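PDB 4L63: ECXA from Escherichia coli, which probably acts as a zinc-dependent metallopeptidase that cleaves peptide bonds. Local coordinates for residues Y15-Y29 and S105-R117. Residues are numbered along the deposited sequence; the frame is centred on the assembly and turned at random.
Sequences YADHNGQLYNITSIY and STIFDPSGNSRTR
Phe108 reaches from residues 105-117 into a group of side chains from 15-29, a chi1 of -176° swinging the ring away from its own backbone N and toward Tyr15, Tyr23 and Ile28. Its edge is turned to the face of Tyr23 in an offset edge-to-face pair: the planes stand at 67° and Phe108 CE2 lies 3.9 Å from Tyr23 CG. Tyr15 meets the same ring differently, the planes only 32° apart and Tyr15 CD1 3.5 Å from Phe108 CD2, completing an aromatic cluster. At the ring's far end, Ile28 CD1 comes within 3.7 Å of Phe108 CZ. Pro110 adds a second apolar contact to Tyr23, its CG 3.6 Å from Tyr23 CE1.

The polar contact lies at the edge of the Tyr29 ring, where Ser114 OG donates to Tyr29 OH (2.8 Å); Gly112 O sits at that edge too, 3.5 Å from Tyr29 CE1. Ser114 OG also accepts a nearly straight bond from Asp109 N, so one hydroxyl ties the loop together and binds it to helix 25-29. Tyr29 OH is further bonded to Ile165 O, while the hydroxyls of Tyr15 and Tyr23 both bond to the backbone of His180.

The contact thus packs strand 12-16, the loop at Tyr23 and helix 25-29 against the type I turn (Asp109 to Gly112) of antiparallel hairpin 104-107/115-119, at the mixed sheet's edge beside zinc-binding helix 146-165.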
# COMPACT_ATOMS: atom_id res chain seq x y z
N TYR A 15 11.24 -18.11 -7.65
CA TYR A 15 11.56 -18.90 -8.83
C TYR A 15 10.33 -19.42 -9.52
O TYR A 15 9.63 -20.22 -8.96
CB TYR A 15 12.42 -20.07 -8.38
CG TYR A 15 13.39 -20.61 -9.40
CD1 TYR A 15 14.59 -21.15 -9.02
CD2 TYR A 15 13.09 -20.60 -10.72
CE1 TYR A 15 15.47 -21.64 -9.94
CE2 TYR A 15 13.96 -21.09 -11.65
CZ TYR A 15 15.14 -21.61 -11.25
OH TYR A 15 16.00 -22.10 -12.19
N ALA A 16 10.07 -18.98 -10.73
CA ALA A 16 8.93 -19.45 -11.51
C ALA A 16 9.42 -20.36 -12.63
O ALA A 16 10.58 -20.30 -13.01
CB ALA A 16 8.15 -18.28 -12.09
N ASP A 17 8.55 -21.22 -13.14
CA ASP A 17 8.95 -22.11 -14.23
C ASP A 17 8.85 -21.42 -15.58
O ASP A 17 8.70 -20.20 -15.67
CB ASP A 17 8.13 -23.40 -14.22
CG ASP A 17 6.63 -23.16 -14.33
OD1 ASP A 17 6.20 -22.18 -14.98
OD2 ASP A 17 5.87 -23.99 -13.80
N HIS A 18 8.91 -22.21 -16.65
CA HIS A 18 8.98 -21.65 -17.99
C HIS A 18 7.63 -21.10 -18.46
O HIS A 18 7.55 -20.49 -19.53
CB HIS A 18 9.50 -22.71 -18.97
CG HIS A 18 10.71 -23.44 -18.47
ND1 HIS A 18 11.99 -22.97 -18.64
CD2 HIS A 18 10.82 -24.61 -17.79
CE1 HIS A 18 12.85 -23.81 -18.10
NE2 HIS A 18 12.16 -24.82 -17.58
N ASN A 19 6.59 -21.31 -17.67
CA ASN A 19 5.28 -20.74 -17.97
C ASN A 19 4.72 -19.86 -16.86
O ASN A 19 3.52 -19.84 -16.62
CB ASN A 19 4.27 -21.85 -18.29
CG ASN A 19 4.57 -22.54 -19.60
OD1 ASN A 19 4.37 -21.97 -20.67
ND2 ASN A 19 5.02 -23.79 -19.52
N GLY A 20 5.61 -19.13 -16.19
CA GLY A 20 5.20 -18.10 -15.24
C GLY A 20 4.54 -18.59 -13.96
O GLY A 20 3.93 -17.80 -13.23
N GLN A 21 4.65 -19.88 -13.68
CA GLN A 21 4.08 -20.43 -12.46
C GLN A 21 5.17 -20.64 -11.43
O GLN A 21 6.20 -21.25 -11.71
CB GLN A 21 3.35 -21.75 -12.75
CG GLN A 21 2.41 -21.66 -13.94
CD GLN A 21 1.24 -20.72 -13.68
OE1 GLN A 21 0.47 -20.90 -12.74
NE2 GLN A 21 1.12 -19.69 -14.52
N LEU A 22 4.94 -20.11 -10.23
CA LEU A 22 5.90 -20.21 -9.14
C LEU A 22 6.05 -21.65 -8.68
O LEU A 22 5.07 -22.36 -8.52
CB LEU A 22 5.48 -19.32 -7.97
CG LEU A 22 5.48 -17.83 -8.29
CD1 LEU A 22 4.57 -17.07 -7.34
CD2 LEU A 22 6.90 -17.31 -8.22
N TYR A 23 7.29 -22.08 -8.48
CA TYR A 23 7.52 -23.41 -7.94
C TYR A 23 6.91 -23.51 -6.54
O TYR A 23 6.94 -22.57 -5.75
CB TYR A 23 9.02 -23.74 -7.93
CG TYR A 23 9.53 -24.12 -9.30
CD1 TYR A 23 9.30 -25.40 -9.82
CD2 TYR A 23 10.22 -23.21 -10.09
CE1 TYR A 23 9.75 -25.75 -11.08
CE2 TYR A 23 10.68 -23.56 -11.36
CZ TYR A 23 10.44 -24.83 -11.84
OH TYR A 23 10.89 -25.19 -13.10
N ASN A 24 6.30 -24.65 -6.29
CA ASN A 24 5.62 -24.93 -5.03
C ASN A 24 6.54 -25.77 -4.15
O ASN A 24 6.70 -26.96 -4.40
CB ASN A 24 4.31 -25.66 -5.30
CG ASN A 24 3.44 -25.79 -4.07
OD1 ASN A 24 3.92 -26.04 -2.97
ND2 ASN A 24 2.13 -25.63 -4.26
N ILE A 25 7.16 -25.15 -3.14
CA ILE A 25 8.15 -25.88 -2.35
C ILE A 25 7.49 -26.90 -1.42
O ILE A 25 8.16 -27.79 -0.90
CB ILE A 25 9.06 -24.92 -1.53
CG1 ILE A 25 8.26 -24.14 -0.49
CG2 ILE A 25 9.84 -23.98 -2.47
CD1 ILE A 25 9.13 -23.43 0.52
N THR A 26 6.19 -26.78 -1.22
CA THR A 26 5.45 -27.79 -0.48
C THR A 26 5.32 -29.04 -1.34
O THR A 26 5.52 -30.16 -0.87
CB THR A 26 4.04 -27.31 -0.05
OG1 THR A 26 4.16 -26.19 0.84
CG2 THR A 26 3.28 -28.43 0.66
N SER A 27 4.99 -28.85 -2.62
CA SER A 27 4.90 -29.96 -3.57
C SER A 27 6.27 -30.58 -3.83
O SER A 27 6.40 -31.79 -3.98
CB SER A 27 4.30 -29.49 -4.89
OG SER A 27 3.04 -28.86 -4.69
N ILE A 28 7.30 -29.73 -3.89
CA ILE A 28 8.64 -30.17 -4.23
C ILE A 28 9.29 -30.97 -3.10
O ILE A 28 9.86 -32.03 -3.33
CB ILE A 28 9.55 -28.97 -4.61
CG1 ILE A 28 9.09 -28.36 -5.94
CG2 ILE A 28 10.99 -29.41 -4.72
CD1 ILE A 28 9.77 -27.04 -6.28
N TYR A 29 9.20 -30.46 -1.87
CA TYR A 29 9.88 -31.09 -0.74
C TYR A 29 8.97 -31.98 0.11
O TYR A 29 9.45 -32.81 0.89
CB TYR A 29 10.52 -30.02 0.15
CG TYR A 29 11.57 -29.19 -0.55
CD1 TYR A 29 12.58 -29.79 -1.30
CD2 TYR A 29 11.55 -27.80 -0.47
CE1 TYR A 29 13.54 -29.03 -1.94
CE2 TYR A 29 12.51 -27.03 -1.10
CZ TYR A 29 13.50 -27.65 -1.84
OH TYR A 29 14.46 -26.88 -2.47
N SER A 105 26.87 -21.46 -2.30
CA SER A 105 26.23 -21.79 -3.57
C SER A 105 25.10 -22.81 -3.38
O SER A 105 25.24 -23.76 -2.61
CB SER A 105 27.27 -22.32 -4.56
OG SER A 105 26.68 -22.64 -5.81
N THR A 106 23.99 -22.62 -4.09
CA THR A 106 22.84 -23.52 -3.98
C THR A 106 22.25 -23.87 -5.34
O THR A 106 22.06 -22.99 -6.19
CB THR A 106 21.72 -22.92 -3.09
OG1 THR A 106 22.18 -22.83 -1.74
CG2 THR A 106 20.46 -23.77 -3.14
N ILE A 107 21.97 -25.15 -5.55
CA ILE A 107 21.23 -25.59 -6.73
C ILE A 107 19.78 -25.90 -6.38
O ILE A 107 19.50 -26.86 -5.66
CB ILE A 107 21.85 -26.85 -7.37
CG1 ILE A 107 23.29 -26.58 -7.82
CG2 ILE A 107 21.00 -27.32 -8.54
CD1 ILE A 107 23.89 -27.75 -8.59
N PHE A 108 18.86 -25.10 -6.89
CA PHE A 108 17.43 -25.34 -6.67
C PHE A 108 16.93 -26.38 -7.65
O PHE A 108 16.93 -26.15 -8.87
CB PHE A 108 16.62 -24.05 -6.80
CG PHE A 108 15.15 -24.23 -6.50
CD1 PHE A 108 14.70 -24.34 -5.19
CD2 PHE A 108 14.22 -24.28 -7.52
CE1 PHE A 108 13.35 -24.50 -4.91
CE2 PHE A 108 12.87 -24.44 -7.25
CZ PHE A 108 12.44 -24.55 -5.94
N ASP A 109 16.49 -27.51 -7.12
CA ASP A 109 16.04 -28.63 -7.94
C ASP A 109 14.57 -28.95 -7.69
O ASP A 109 14.19 -29.40 -6.61
CB ASP A 109 16.90 -29.86 -7.65
CG ASP A 109 16.43 -31.09 -8.40
OD1 ASP A 109 15.85 -30.94 -9.50
OD2 ASP A 109 16.63 -32.21 -7.88
N PRO A 110 13.73 -28.72 -8.71
CA PRO A 110 12.28 -28.96 -8.62
C PRO A 110 11.93 -30.42 -8.33
O PRO A 110 10.79 -30.70 -7.94
CB PRO A 110 11.78 -28.53 -10.00
CG PRO A 110 12.79 -27.53 -10.48
CD PRO A 110 14.10 -28.05 -9.97
N SER A 111 12.88 -31.33 -8.52
CA SER A 111 12.65 -32.73 -8.19
C SER A 111 12.77 -32.98 -6.69
O SER A 111 12.35 -34.03 -6.20
CB SER A 111 13.64 -33.62 -8.95
OG SER A 111 13.34 -33.64 -10.34
N GLY A 112 13.34 -32.03 -5.97
CA GLY A 112 13.47 -32.13 -4.53
C GLY A 112 14.89 -32.26 -4.04
O GLY A 112 15.17 -32.01 -2.87
N ASN A 113 15.80 -32.67 -4.93
CA ASN A 113 17.21 -32.82 -4.57
C ASN A 113 18.00 -31.52 -4.71
O ASN A 113 18.98 -31.45 -5.45
CB ASN A 113 17.86 -33.91 -5.42
CG ASN A 113 19.23 -34.29 -4.90
OD1 ASN A 113 19.50 -34.21 -3.70
ND2 ASN A 113 20.12 -34.69 -5.81
N SER A 114 17.56 -30.50 -3.98
CA SER A 114 18.26 -29.23 -3.94
C SER A 114 19.52 -29.36 -3.10
O SER A 114 19.50 -29.98 -2.03
CB SER A 114 17.35 -28.13 -3.38
OG SER A 114 16.34 -27.80 -4.31
N ARG A 115 20.62 -28.79 -3.58
CA ARG A 115 21.90 -28.94 -2.90
C ARG A 115 22.51 -27.59 -2.54
O ARG A 115 22.60 -26.69 -3.37
CB ARG A 115 22.88 -29.75 -3.76
CG ARG A 115 22.21 -30.62 -4.83
CD ARG A 115 23.25 -31.36 -5.66
NE ARG A 115 24.13 -30.45 -6.39
CZ ARG A 115 25.35 -30.76 -6.80
NH1 ARG A 115 26.09 -29.87 -7.45
NH2 ARG A 115 25.85 -31.97 -6.56
N THR A 116 22.93 -27.47 -1.29
CA THR A 116 23.64 -26.29 -0.83
C THR A 116 25.07 -26.64 -0.46
O THR A 116 25.31 -27.57 0.31
CB THR A 116 22.95 -25.64 0.38
OG1 THR A 116 21.80 -24.91 -0.06
CG2 THR A 116 23.90 -24.68 1.08
N ARG A 117 26.03 -25.90 -1.01
CA ARG A 117 27.43 -26.12 -0.67
C ARG A 117 28.05 -24.87 -0.03
O ARG A 117 27.78 -23.74 -0.43
CB ARG A 117 28.23 -26.54 -1.90
CG ARG A 117 28.32 -25.49 -2.98
CD ARG A 117 29.09 -25.99 -4.19
NE ARG A 117 29.23 -24.94 -5.19
CZ ARG A 117 30.23 -24.06 -5.19
NH1 ARG A 117 30.29 -23.13 -6.13
NH2 ARG A 117 31.16 -24.11 -4.26